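Local coordinates for protein aromatic amino acid exporter YddG (Starkeya novella, PDB 5I20) that exports a broad range of amino acids, including threonine, methionine, lysine and glutamate, across the bacterial inner membrane, binding them in a large central cavity, at residues 77-82 against 158-163. Residues are numbered along the deposited sequence; the frame is centred on the assembly and turned at random.
Sequences GYHFFY and ACAVIW. With OLC ((2R)-2,3-dihydroxypropyl (9Z)-octadec-9-enoate), chain G.
A monoolein chain near the centre of the molecule touches both helices, passing over a face of the Tyr82 and Trp163 rings: Tyr78 OH is 3.1 Å from OLC C8, Tyr82 CZ 3.6 Å from C15, and Trp163 CE2 3.7 Å from C10, consistent with these residues lining the central substrate-binding cavity. Segments 77-82 and 158-163 are α-helical and nearly antiparallel (172°), their axes 8.0 Å apart. Tyr78 and Cys159 set the register, CA to CA 4.2 Å; Gly77, without a side chain, has its C 4.1 Å from Ile162 CD1. Tyr78, chi1 p (87°), reaches crosswise to the partner helix toward the lipid, with Trp163 CE3 over one ring face, 3.5 Å from Tyr78 CE1, planes at 50°. Cys159 SG (chi1 t) makes sulfur-aromatic contacts, 5.4 Å from the Tyr78 ring centroid at its edge and 4.8 Å from that of Tyr82, obliquely. Phe81 (chi1 m) receives Ala158 CB over its face in a CH-π contact, while Phe81 CD2 meets Ile162 CD1 at 3.6 Å. The contact joins transmembrane helices of the two inverted EamA repeats. Trp163 stacks on Trp228 and meets Trp101 edge-to-face; helix 32-53 packs against His79 and Phe80, helix 101-108 against Ala160.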
# COMPACT_ATOMS: atom_id res chain seq x y z
N GLY A 77 11.00 5.89 -1.28
CA GLY A 77 11.71 4.72 -1.77
C GLY A 77 10.85 3.76 -2.58
O GLY A 77 11.18 3.46 -3.73
N TYR A 78 9.76 3.28 -2.00
CA TYR A 78 8.95 2.27 -2.67
C TYR A 78 8.21 2.87 -3.86
O TYR A 78 7.90 2.17 -4.82
CB TYR A 78 7.98 1.60 -1.69
CG TYR A 78 6.66 2.30 -1.50
CD1 TYR A 78 6.51 3.32 -0.56
CD2 TYR A 78 5.54 1.94 -2.25
CE1 TYR A 78 5.30 3.96 -0.39
CE2 TYR A 78 4.33 2.57 -2.08
CZ TYR A 78 4.22 3.58 -1.15
OH TYR A 78 3.01 4.21 -0.98
N HIS A 79 7.95 4.17 -3.80
CA HIS A 79 7.36 4.90 -4.92
C HIS A 79 8.29 4.96 -6.13
O HIS A 79 7.88 4.69 -7.26
CB HIS A 79 6.99 6.32 -4.51
CG HIS A 79 5.55 6.49 -4.14
ND1 HIS A 79 5.08 6.32 -2.85
CD2 HIS A 79 4.47 6.82 -4.89
CE1 HIS A 79 3.78 6.53 -2.83
NE2 HIS A 79 3.38 6.84 -4.05
N PHE A 80 9.54 5.32 -5.89
CA PHE A 80 10.54 5.48 -6.95
C PHE A 80 10.81 4.17 -7.68
O PHE A 80 10.93 4.15 -8.90
CB PHE A 80 11.84 6.03 -6.36
CG PHE A 80 12.96 6.14 -7.36
CD1 PHE A 80 13.06 7.24 -8.20
CD2 PHE A 80 13.93 5.15 -7.46
CE1 PHE A 80 14.09 7.35 -9.11
CE2 PHE A 80 14.96 5.25 -8.37
CZ PHE A 80 15.04 6.35 -9.20
N PHE A 81 10.92 3.08 -6.92
CA PHE A 81 11.25 1.79 -7.50
C PHE A 81 10.05 1.16 -8.21
O PHE A 81 10.22 0.40 -9.16
CB PHE A 81 11.79 0.84 -6.43
CG PHE A 81 13.24 1.07 -6.10
CD1 PHE A 81 14.24 0.55 -6.91
CD2 PHE A 81 13.60 1.81 -5.00
CE1 PHE A 81 15.57 0.77 -6.62
CE2 PHE A 81 14.94 2.03 -4.70
CZ PHE A 81 15.92 1.51 -5.51
N TYR A 82 8.85 1.48 -7.75
CA TYR A 82 7.66 0.96 -8.40
C TYR A 82 7.42 1.67 -9.73
O TYR A 82 6.99 1.06 -10.71
CB TYR A 82 6.44 1.08 -7.50
CG TYR A 82 5.23 0.37 -8.06
CD1 TYR A 82 5.25 -1.01 -8.26
CD2 TYR A 82 4.08 1.06 -8.40
CE1 TYR A 82 4.16 -1.67 -8.78
CE2 TYR A 82 2.98 0.41 -8.91
CZ TYR A 82 3.02 -0.95 -9.11
OH TYR A 82 1.93 -1.60 -9.62
N ALA A 158 12.09 -4.62 -5.15
CA ALA A 158 12.69 -3.62 -4.27
C ALA A 158 11.60 -2.79 -3.61
O ALA A 158 11.67 -2.48 -2.42
CB ALA A 158 13.65 -2.72 -5.05
N CYS A 159 10.61 -2.42 -4.41
CA CYS A 159 9.43 -1.70 -3.94
C CYS A 159 8.73 -2.45 -2.81
O CYS A 159 8.38 -1.87 -1.78
CB CYS A 159 8.47 -1.48 -5.11
SG CYS A 159 6.78 -1.09 -4.66
N ALA A 160 8.53 -3.75 -3.02
CA ALA A 160 7.85 -4.60 -2.04
C ALA A 160 8.60 -4.66 -0.72
O ALA A 160 7.99 -4.58 0.35
CB ALA A 160 7.65 -6.00 -2.60
N VAL A 161 9.92 -4.82 -0.79
CA VAL A 161 10.76 -4.93 0.40
C VAL A 161 10.81 -3.62 1.18
O VAL A 161 10.70 -3.61 2.41
CB VAL A 161 12.19 -5.36 0.03
CG1 VAL A 161 13.09 -5.32 1.26
CG2 VAL A 161 12.19 -6.74 -0.59
N ILE A 162 10.99 -2.51 0.47
CA ILE A 162 11.09 -1.20 1.10
C ILE A 162 9.80 -0.85 1.84
O ILE A 162 9.84 -0.39 2.99
CB ILE A 162 11.43 -0.11 0.07
CG1 ILE A 162 12.85 -0.30 -0.46
CG2 ILE A 162 11.29 1.28 0.67
CD1 ILE A 162 13.23 0.63 -1.59
N TRP A 163 8.67 -1.08 1.20
CA TRP A 163 7.37 -0.82 1.83
C TRP A 163 7.12 -1.77 3.01
O TRP A 163 6.58 -1.35 4.03
CB TRP A 163 6.24 -0.95 0.80
CG TRP A 163 4.88 -0.89 1.43
CD1 TRP A 163 4.01 -1.92 1.61
CD2 TRP A 163 4.24 0.28 1.97
NE1 TRP A 163 2.87 -1.47 2.22
CE2 TRP A 163 2.98 -0.13 2.45
CE3 TRP A 163 4.61 1.62 2.08
CZ2 TRP A 163 2.09 0.77 3.05
CZ3 TRP A 163 3.72 2.51 2.67
CH2 TRP A 163 2.47 2.07 3.14
C10 OLC G . 0.91 -0.10 -0.59
C9 OLC G . 0.09 1.10 -0.29
C11 OLC G . 2.14 0.04 -1.41
C8 OLC G . 0.48 2.43 -0.84
C16 OLC G . 0.83 -1.91 -5.89
C12 OLC G . 2.39 -1.22 -2.17
C7 OLC G . -0.35 2.78 -2.03
C15 OLC G . 2.13 -1.23 -5.61
C13 OLC G . 3.14 -0.90 -3.42
C6 OLC G . 0.04 4.13 -2.53
C14 OLC G . 2.82 -1.91 -4.47
C5 OLC G . 0.49 4.03 -3.95
C4 OLC G . 0.49 5.38 -4.58
C3 OLC G . 0.74 5.25 -6.04
C2 OLC G . 0.53 6.57 -6.70